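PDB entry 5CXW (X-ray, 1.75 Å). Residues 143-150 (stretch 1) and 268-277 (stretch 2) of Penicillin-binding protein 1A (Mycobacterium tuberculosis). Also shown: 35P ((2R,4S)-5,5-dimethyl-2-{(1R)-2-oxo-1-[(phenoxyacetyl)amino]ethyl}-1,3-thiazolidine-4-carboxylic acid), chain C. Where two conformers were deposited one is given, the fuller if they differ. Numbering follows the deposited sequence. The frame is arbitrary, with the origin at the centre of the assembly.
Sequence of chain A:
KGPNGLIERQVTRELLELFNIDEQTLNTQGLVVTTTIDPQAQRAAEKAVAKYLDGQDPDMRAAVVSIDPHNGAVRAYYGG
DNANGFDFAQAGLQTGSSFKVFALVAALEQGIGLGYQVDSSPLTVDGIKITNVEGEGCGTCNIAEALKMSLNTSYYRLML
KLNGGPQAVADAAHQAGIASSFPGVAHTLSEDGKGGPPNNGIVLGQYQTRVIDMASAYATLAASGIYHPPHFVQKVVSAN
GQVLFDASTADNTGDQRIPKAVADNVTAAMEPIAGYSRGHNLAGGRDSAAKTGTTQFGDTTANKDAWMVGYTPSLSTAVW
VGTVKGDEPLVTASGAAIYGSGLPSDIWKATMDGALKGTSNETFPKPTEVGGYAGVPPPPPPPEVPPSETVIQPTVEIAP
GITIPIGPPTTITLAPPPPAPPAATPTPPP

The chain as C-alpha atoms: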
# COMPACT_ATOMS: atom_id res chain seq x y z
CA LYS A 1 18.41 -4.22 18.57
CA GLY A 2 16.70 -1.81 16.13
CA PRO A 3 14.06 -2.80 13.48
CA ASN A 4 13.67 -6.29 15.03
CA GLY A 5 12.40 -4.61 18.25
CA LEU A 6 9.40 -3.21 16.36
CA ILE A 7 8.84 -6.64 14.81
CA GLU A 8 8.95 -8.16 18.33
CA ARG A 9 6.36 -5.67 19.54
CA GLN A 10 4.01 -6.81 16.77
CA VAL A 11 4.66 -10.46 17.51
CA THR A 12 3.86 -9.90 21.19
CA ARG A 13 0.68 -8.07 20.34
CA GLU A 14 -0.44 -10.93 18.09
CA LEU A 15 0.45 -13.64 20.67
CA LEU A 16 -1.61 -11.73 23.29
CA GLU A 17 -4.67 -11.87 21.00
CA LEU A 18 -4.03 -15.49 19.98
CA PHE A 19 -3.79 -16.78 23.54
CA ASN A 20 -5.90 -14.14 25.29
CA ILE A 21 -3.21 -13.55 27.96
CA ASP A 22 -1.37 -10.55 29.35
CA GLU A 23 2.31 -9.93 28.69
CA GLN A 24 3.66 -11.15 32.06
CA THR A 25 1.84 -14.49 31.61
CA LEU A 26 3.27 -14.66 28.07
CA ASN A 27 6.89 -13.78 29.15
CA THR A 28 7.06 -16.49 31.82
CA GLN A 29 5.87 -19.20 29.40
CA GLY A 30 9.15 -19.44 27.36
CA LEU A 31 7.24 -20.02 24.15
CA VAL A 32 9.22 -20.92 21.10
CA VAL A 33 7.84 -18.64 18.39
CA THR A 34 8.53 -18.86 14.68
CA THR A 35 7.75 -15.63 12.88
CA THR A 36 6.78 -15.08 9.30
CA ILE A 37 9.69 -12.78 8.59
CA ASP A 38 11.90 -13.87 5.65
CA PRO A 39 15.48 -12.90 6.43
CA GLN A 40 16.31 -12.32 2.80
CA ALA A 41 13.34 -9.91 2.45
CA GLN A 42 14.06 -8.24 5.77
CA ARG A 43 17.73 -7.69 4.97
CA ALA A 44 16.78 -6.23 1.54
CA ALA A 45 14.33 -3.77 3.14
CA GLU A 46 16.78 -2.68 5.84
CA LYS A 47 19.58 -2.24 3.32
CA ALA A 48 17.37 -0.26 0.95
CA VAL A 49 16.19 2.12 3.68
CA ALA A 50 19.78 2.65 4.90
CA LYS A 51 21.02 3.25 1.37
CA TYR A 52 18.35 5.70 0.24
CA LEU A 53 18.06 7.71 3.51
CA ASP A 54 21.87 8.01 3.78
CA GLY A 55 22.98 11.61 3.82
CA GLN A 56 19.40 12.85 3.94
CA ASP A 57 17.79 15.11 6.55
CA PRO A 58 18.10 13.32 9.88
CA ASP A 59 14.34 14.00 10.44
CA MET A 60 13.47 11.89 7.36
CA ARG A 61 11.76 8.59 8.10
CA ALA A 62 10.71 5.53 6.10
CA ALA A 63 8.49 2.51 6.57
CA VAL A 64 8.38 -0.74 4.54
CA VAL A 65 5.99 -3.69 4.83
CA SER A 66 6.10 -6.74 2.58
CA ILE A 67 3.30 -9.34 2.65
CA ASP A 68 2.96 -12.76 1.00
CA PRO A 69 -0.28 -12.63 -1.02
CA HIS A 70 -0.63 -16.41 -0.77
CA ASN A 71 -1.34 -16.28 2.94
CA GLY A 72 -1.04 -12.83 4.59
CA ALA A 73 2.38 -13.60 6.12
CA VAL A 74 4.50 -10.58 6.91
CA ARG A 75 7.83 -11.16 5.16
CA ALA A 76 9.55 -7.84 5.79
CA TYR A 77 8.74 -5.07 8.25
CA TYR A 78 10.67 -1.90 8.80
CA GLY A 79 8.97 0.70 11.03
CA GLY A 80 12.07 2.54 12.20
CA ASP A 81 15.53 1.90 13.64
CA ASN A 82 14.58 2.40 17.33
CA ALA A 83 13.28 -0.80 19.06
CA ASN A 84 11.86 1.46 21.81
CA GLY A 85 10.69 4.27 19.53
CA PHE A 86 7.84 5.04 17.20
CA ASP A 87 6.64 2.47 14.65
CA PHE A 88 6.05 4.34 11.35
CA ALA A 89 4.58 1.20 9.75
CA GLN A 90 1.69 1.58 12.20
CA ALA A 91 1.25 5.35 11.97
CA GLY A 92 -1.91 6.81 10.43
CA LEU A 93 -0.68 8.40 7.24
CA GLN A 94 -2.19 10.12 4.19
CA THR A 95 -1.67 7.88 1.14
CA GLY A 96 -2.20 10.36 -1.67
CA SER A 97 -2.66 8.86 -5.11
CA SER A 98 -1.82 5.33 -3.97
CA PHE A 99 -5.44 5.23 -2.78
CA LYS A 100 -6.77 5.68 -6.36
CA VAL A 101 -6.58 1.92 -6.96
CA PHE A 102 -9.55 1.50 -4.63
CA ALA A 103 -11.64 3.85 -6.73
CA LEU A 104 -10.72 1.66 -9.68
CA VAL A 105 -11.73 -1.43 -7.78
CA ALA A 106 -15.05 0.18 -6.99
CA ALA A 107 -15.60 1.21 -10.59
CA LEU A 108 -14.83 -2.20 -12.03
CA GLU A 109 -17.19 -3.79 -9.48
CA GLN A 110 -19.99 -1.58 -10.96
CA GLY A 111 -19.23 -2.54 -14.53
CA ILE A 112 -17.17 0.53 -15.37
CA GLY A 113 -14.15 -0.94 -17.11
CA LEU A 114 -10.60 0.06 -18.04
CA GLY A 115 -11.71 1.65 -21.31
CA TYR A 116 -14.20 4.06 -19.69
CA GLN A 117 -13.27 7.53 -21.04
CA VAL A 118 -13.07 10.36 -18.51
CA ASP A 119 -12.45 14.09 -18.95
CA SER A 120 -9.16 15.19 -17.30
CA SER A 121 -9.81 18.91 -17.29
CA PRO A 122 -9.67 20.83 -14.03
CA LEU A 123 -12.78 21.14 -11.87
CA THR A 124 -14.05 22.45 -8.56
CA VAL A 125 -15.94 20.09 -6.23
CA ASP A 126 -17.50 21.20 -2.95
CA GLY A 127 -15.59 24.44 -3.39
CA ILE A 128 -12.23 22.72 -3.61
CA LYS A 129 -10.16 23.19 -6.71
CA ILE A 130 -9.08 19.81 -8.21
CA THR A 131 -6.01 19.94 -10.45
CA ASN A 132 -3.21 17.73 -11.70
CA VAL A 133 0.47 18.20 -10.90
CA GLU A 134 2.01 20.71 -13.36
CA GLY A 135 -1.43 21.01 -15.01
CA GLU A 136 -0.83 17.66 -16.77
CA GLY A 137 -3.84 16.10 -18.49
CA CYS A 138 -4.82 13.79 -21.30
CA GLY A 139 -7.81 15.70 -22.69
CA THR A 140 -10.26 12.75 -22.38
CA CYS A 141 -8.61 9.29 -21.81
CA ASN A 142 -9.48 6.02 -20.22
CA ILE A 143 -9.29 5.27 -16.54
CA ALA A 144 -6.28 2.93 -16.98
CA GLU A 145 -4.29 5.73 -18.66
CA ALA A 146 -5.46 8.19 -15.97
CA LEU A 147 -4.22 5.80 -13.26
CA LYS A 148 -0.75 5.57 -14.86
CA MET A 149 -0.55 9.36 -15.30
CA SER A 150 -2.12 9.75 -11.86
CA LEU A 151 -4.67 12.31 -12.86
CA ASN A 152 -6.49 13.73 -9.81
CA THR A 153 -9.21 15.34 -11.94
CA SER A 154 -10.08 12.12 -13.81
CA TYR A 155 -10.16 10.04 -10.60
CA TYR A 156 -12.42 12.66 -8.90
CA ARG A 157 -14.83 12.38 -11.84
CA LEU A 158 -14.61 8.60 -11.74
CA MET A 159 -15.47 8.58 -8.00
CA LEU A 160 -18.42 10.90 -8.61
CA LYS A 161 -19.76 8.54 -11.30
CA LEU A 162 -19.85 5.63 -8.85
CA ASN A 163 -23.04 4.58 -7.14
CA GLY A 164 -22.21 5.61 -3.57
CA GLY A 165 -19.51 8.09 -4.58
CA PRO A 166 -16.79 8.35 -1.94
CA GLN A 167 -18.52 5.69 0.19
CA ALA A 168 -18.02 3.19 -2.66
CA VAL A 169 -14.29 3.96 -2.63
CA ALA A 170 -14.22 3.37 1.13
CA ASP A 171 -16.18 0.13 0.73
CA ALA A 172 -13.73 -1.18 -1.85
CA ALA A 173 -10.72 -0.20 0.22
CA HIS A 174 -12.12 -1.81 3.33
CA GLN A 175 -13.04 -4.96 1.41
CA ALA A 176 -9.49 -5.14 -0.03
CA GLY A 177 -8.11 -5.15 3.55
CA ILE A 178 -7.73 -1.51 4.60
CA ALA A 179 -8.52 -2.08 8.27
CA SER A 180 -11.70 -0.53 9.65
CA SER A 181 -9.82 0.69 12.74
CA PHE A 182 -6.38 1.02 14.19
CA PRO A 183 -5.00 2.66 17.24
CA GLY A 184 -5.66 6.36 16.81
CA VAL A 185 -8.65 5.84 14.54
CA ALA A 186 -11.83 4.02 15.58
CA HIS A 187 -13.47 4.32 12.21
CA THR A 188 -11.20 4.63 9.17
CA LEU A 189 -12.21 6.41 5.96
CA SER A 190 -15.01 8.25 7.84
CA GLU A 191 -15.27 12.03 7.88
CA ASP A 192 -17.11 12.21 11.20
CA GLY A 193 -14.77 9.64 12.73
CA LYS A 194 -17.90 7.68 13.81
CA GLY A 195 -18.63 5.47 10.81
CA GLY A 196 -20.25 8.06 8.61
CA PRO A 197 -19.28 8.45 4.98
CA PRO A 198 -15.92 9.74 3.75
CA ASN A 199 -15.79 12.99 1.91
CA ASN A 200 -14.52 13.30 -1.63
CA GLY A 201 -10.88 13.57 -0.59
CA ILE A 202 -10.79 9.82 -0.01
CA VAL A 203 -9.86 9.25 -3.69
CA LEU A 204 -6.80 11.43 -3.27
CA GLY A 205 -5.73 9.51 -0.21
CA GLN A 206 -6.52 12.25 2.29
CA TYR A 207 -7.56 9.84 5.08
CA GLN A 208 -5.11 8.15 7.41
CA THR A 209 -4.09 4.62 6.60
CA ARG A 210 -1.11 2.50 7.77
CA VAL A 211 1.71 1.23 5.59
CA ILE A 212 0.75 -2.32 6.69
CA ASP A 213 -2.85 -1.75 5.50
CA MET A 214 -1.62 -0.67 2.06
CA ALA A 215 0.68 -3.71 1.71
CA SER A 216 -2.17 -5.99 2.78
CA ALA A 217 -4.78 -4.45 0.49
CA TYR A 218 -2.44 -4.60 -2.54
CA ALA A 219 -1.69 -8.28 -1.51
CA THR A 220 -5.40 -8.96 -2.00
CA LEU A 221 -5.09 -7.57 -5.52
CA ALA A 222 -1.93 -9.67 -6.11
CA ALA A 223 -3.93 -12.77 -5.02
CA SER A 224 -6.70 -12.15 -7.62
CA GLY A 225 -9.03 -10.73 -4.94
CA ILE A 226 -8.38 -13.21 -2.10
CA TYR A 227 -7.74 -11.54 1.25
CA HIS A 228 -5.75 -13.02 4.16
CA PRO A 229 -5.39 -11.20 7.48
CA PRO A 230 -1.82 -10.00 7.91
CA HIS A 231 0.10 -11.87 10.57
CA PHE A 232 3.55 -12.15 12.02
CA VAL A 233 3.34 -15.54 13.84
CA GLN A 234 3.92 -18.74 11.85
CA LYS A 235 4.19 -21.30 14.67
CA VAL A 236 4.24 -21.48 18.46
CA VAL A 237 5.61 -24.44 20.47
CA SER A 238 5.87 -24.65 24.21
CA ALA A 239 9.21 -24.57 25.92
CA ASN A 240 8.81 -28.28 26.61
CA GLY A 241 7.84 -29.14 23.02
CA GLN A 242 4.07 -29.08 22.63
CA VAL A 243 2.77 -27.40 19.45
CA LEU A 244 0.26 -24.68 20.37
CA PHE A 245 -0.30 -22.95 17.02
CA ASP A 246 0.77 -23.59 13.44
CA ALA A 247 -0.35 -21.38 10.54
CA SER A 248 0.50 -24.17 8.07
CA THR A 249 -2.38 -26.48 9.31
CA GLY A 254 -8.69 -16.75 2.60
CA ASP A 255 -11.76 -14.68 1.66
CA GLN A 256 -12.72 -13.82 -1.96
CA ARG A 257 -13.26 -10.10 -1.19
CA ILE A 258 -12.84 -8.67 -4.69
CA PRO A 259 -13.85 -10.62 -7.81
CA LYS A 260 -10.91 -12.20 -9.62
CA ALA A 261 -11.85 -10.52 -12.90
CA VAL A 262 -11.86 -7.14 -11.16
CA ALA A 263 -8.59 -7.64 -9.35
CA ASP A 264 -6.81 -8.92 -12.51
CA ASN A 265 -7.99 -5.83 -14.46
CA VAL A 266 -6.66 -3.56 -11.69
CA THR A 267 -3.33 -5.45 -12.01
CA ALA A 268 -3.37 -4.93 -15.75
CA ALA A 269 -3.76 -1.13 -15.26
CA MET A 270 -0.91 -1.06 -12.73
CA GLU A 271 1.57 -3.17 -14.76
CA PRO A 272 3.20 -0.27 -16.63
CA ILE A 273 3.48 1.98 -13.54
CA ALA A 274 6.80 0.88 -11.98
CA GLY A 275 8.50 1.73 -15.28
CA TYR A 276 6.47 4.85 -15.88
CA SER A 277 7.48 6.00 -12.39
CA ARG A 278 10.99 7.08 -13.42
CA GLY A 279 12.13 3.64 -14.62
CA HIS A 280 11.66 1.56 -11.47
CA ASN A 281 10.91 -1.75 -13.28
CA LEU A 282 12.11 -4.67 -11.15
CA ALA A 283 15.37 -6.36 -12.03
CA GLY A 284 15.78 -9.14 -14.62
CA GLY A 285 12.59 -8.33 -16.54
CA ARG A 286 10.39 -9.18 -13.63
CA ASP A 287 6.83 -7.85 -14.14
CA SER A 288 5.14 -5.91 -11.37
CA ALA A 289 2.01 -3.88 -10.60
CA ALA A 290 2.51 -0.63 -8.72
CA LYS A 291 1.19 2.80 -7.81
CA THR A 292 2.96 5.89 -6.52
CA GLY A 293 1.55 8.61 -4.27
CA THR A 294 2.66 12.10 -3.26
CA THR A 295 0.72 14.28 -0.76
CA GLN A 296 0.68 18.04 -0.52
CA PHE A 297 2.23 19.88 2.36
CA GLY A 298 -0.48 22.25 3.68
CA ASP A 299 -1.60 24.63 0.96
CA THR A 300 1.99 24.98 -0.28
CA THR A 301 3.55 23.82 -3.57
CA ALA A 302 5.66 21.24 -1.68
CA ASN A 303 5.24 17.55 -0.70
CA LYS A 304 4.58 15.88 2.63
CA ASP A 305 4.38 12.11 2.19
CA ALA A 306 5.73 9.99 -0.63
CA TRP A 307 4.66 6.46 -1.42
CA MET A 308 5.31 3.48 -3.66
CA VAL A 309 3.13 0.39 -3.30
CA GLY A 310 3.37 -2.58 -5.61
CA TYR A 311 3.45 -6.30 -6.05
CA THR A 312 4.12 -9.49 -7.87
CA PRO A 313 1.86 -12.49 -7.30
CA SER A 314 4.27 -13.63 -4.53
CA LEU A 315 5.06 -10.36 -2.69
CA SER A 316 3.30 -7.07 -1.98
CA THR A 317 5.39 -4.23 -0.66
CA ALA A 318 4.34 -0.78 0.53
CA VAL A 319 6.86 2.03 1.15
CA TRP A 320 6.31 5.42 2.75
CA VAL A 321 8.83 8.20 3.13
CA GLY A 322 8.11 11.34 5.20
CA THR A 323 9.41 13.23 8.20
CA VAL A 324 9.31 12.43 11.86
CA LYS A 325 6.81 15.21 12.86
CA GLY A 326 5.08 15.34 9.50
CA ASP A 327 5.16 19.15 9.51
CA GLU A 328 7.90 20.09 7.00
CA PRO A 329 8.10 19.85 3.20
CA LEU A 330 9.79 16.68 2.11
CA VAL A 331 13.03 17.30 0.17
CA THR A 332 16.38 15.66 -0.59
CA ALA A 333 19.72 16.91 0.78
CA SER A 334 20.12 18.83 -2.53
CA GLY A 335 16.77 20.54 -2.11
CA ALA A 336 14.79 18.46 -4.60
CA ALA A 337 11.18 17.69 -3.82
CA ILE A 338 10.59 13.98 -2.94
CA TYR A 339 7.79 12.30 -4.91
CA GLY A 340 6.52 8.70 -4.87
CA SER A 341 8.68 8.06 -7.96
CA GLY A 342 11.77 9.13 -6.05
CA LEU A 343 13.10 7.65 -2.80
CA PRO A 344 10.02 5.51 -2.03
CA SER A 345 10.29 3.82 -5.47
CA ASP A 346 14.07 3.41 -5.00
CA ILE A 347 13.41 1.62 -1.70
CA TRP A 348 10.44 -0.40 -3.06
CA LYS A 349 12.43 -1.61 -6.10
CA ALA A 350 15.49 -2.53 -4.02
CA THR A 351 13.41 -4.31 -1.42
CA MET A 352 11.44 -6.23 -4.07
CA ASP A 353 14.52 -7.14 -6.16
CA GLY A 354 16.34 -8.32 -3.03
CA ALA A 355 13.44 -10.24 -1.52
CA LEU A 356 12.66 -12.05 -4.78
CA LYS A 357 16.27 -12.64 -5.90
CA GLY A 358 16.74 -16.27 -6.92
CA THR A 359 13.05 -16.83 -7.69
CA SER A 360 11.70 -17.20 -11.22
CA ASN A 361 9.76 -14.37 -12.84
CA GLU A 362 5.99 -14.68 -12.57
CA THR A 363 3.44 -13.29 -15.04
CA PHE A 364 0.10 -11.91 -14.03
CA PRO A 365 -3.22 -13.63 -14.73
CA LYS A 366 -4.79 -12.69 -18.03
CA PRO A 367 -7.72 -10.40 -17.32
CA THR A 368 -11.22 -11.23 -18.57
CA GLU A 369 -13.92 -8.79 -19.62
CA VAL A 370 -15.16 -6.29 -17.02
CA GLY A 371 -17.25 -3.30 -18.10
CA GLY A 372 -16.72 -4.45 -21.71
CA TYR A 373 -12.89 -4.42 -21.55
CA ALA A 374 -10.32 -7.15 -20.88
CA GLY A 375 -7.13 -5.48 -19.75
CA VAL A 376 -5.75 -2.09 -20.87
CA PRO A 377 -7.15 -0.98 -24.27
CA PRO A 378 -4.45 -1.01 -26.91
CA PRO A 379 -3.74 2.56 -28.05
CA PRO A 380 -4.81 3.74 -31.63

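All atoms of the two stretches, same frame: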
# COMPACT_ATOMS: atom_id res chain seq x y z
N ILE A 143 -9.68 5.33 -17.96
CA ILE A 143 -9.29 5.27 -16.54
C ILE A 143 -8.01 4.46 -16.23
O ILE A 143 -7.38 4.68 -15.20
CB ILE A 143 -10.46 4.85 -15.66
CG1 ILE A 143 -10.97 3.45 -15.95
CG2 ILE A 143 -11.56 5.87 -15.73
CD1 ILE A 143 -12.08 3.00 -14.97
N ALA A 144 -7.60 3.57 -17.11
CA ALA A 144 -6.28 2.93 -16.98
C ALA A 144 -5.12 3.92 -17.25
O ALA A 144 -4.15 3.99 -16.46
CB ALA A 144 -6.17 1.77 -17.88
N GLU A 145 -5.26 4.70 -18.32
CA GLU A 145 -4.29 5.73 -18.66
C GLU A 145 -4.25 6.79 -17.56
O GLU A 145 -3.18 7.23 -17.16
CB GLU A 145 -4.61 6.31 -20.03
CG GLU A 145 -3.72 7.46 -20.49
CD GLU A 145 -2.40 7.06 -21.10
OE1 GLU A 145 -1.64 7.99 -21.45
OE2 GLU A 145 -2.15 5.86 -21.27
N ALA A 146 -5.43 7.18 -17.04
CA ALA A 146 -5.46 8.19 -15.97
C ALA A 146 -4.85 7.65 -14.67
O ALA A 146 -4.35 8.44 -13.91
CB ALA A 146 -6.89 8.68 -15.72
N LEU A 147 -4.86 6.34 -14.46
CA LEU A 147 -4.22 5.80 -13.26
C LEU A 147 -2.69 5.92 -13.41
O LEU A 147 -1.98 6.35 -12.48
CB LEU A 147 -4.58 4.34 -13.00
CG LEU A 147 -4.05 3.76 -11.68
CD1 LEU A 147 -4.78 4.32 -10.43
CD2 LEU A 147 -4.18 2.26 -11.74
N LYS A 148 -2.20 5.50 -14.57
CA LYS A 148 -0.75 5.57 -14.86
C LYS A 148 -0.26 7.01 -14.73
O LYS A 148 0.75 7.29 -14.09
CB LYS A 148 -0.46 4.97 -16.23
CG LYS A 148 1.00 5.04 -16.63
CD LYS A 148 1.25 4.43 -18.01
CE LYS A 148 0.61 5.16 -19.16
NZ LYS A 148 0.69 4.31 -20.42
N MET A 149 -0.97 7.95 -15.35
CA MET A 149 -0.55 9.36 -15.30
C MET A 149 -0.88 10.03 -13.98
O MET A 149 -0.43 11.16 -13.70
CB MET A 149 -1.21 10.14 -16.45
CG MET A 149 -0.71 9.73 -17.80
SD MET A 149 -1.64 10.59 -19.11
CE MET A 149 -1.03 12.23 -18.81
N SER A 150 -1.66 9.33 -13.17
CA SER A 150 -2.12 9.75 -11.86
C SER A 150 -2.85 11.08 -11.89
O SER A 150 -2.46 12.06 -11.27
CB SER A 150 -1.00 9.71 -10.83
OG SER A 150 -1.61 9.50 -9.55
N ALA A 268 -3.72 -5.26 -14.39
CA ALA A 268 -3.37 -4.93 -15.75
C ALA A 268 -3.11 -3.39 -15.84
O ALA A 268 -2.18 -2.97 -16.53
CB ALA A 268 -4.42 -5.39 -16.73
N ALA A 269 -3.97 -2.60 -15.26
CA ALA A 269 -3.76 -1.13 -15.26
C ALA A 269 -2.50 -0.66 -14.59
O ALA A 269 -1.89 0.36 -15.02
CB ALA A 269 -4.97 -0.43 -14.65
N MET A 270 -2.07 -1.40 -13.56
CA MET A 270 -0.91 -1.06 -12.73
C MET A 270 0.40 -1.58 -13.30
O MET A 270 1.47 -1.13 -12.89
CB MET A 270 -1.07 -1.59 -11.31
CG MET A 270 -2.19 -0.86 -10.63
SD MET A 270 -2.63 -1.62 -9.05
CE MET A 270 -1.14 -1.23 -8.11
N GLU A 271 0.32 -2.53 -14.22
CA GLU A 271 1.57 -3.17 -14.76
C GLU A 271 2.60 -2.19 -15.29
O GLU A 271 3.77 -2.36 -15.01
CB GLU A 271 1.27 -4.22 -15.80
CG GLU A 271 0.89 -5.56 -15.23
CD GLU A 271 0.66 -6.61 -16.32
OE1 GLU A 271 -0.45 -6.67 -16.83
OE2 GLU A 271 1.57 -7.35 -16.67
N PRO A 272 2.17 -1.15 -16.04
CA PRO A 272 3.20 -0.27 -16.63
C PRO A 272 3.78 0.74 -15.63
O PRO A 272 4.58 1.61 -16.01
CB PRO A 272 2.44 0.49 -17.71
CG PRO A 272 1.00 0.33 -17.42
CD PRO A 272 0.82 -0.94 -16.63
N ILE A 273 3.19 0.82 -14.42
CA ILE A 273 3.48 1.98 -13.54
C ILE A 273 4.86 1.96 -12.89
O ILE A 273 5.43 3.01 -12.77
CB ILE A 273 2.32 2.23 -12.52
CG1 ILE A 273 1.04 2.46 -13.32
CG2 ILE A 273 2.63 3.35 -11.53
CD1 ILE A 273 -0.21 2.70 -12.46
N ALA A 274 5.44 0.83 -12.54
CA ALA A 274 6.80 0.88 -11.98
C ALA A 274 7.80 1.54 -12.98
O ALA A 274 8.63 2.37 -12.64
CB ALA A 274 7.24 -0.51 -11.60
N GLY A 275 7.68 1.14 -14.23
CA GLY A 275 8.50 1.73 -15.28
C GLY A 275 8.19 3.17 -15.61
O GLY A 275 9.08 3.97 -15.76
N TYR A 276 6.91 3.49 -15.68
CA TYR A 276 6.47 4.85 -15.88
C TYR A 276 6.97 5.79 -14.79
O TYR A 276 7.22 6.97 -15.04
CB TYR A 276 4.96 4.89 -16.00
CG TYR A 276 4.39 6.23 -16.35
CD1 TYR A 276 4.33 6.63 -17.66
CD2 TYR A 276 3.95 7.08 -15.37
CE1 TYR A 276 3.82 7.88 -18.00
CE2 TYR A 276 3.45 8.35 -15.70
CZ TYR A 276 3.38 8.73 -16.99
OH TYR A 276 2.90 9.99 -17.35
N SER A 277 7.06 5.28 -13.57
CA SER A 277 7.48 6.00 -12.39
C SER A 277 9.02 6.08 -12.34
O SER A 277 9.65 5.57 -11.43
CB SER A 277 6.94 5.29 -11.14
OG SER A 277 5.52 5.22 -11.23
C24 35P C . -0.43 19.63 -4.90
C23 35P C . 0.25 20.73 -4.40
C22 35P C . 1.48 20.56 -3.79
C21 35P C . 2.06 19.30 -3.68
C20 35P C . 1.40 18.20 -4.18
C19 35P C . 0.14 18.36 -4.81
O1 35P C . -0.57 17.31 -5.34
C2 35P C . 0.09 16.06 -5.50
C3 35P C . -0.77 15.17 -6.37
O18 35P C . -1.54 15.67 -7.18
N4 35P C . -0.58 13.87 -6.17
C5 35P C . -1.28 12.88 -6.97
C6 35P C . -1.33 11.64 -6.17
O17 35P C . -0.57 11.36 -5.22
C8 35P C . -0.59 12.54 -8.36
N7 35P C . 0.16 11.36 -8.02
S11 35P C . 0.56 13.62 -9.01
C10 35P C . 1.99 12.67 -8.78
C12 35P C . 3.13 13.53 -8.23
C15 35P C . 2.50 12.03 -10.04
C9 35P C . 1.55 11.64 -7.73
C13 35P C . 2.29 10.35 -7.61
O14 35P C . 1.80 9.35 -8.22
O16 35P C . 3.31 10.34 -6.88
O HOH W 1 -2.36 1.90 -17.17

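No direct hydrogen bond joins these two stretches; the polar link between their backbones is a single water, which donates to Ala 144 O at 2.8 Å and to Ala 269 O at 2.7 Å. Such a bridge illustrates a general principle of helix packing: main-chain groups are largely committed within each segment, so cohesion falls to side-chain surfaces, and a carbonyl, even one already accepting within its helix as Ala 144 O does from Lys 148 N, can still accept from solvent.

Where the CA atoms approach most closely, both residues are alanines. Ala 144 CA and Ala 269 CA lie 5.1 Å apart, and Ala 144 CB touches Ala 269 CB at 4.1 Å. One turn along, the CA atoms of Lys 148 and Ile 273 are still only 5.7 Å apart. Leu 147, whose CA-to-CB bond points toward stretch 2, packs alongside: its CD2 lies 4.0 Å from Ala 269 CB and 3.9 Å from Met 270 CG, while its CG meets Ile 273 CD1 at 4.1 Å. The CA-to-CB bond of Ile 273 points sideways, but its extended chi2 (t) brings CD1 to 3.8 Å from Lys 148 CA.

Lys 148 shows how a charged residue can serve an apolar contact. Chi1 (t) places Lys 148 CG over one face of the Tyr 276 ring, 3.8 Å from its centroid and 18° off the normal, a CH-pi interaction, and chi2 (t) carries the chain on, so that Lys 148 CD packs 4.1 Å from Pro 272 CB. The p turn at chi3 accompanies a course back along its own helix, where NZ forms a salt bridge with Glu 145 OE2 at 3.3 Å, a weak hydrogen bond. Methylenes thus face the neighbour while the charge is answered locally. Met 149 CG adds a contact with Tyr 276 OH at 3.6 Å.

Just beyond the helix, Ser 150 adopts positive phi, and its OG accepts a 3.0 Å hydrogen bond from 35P N7.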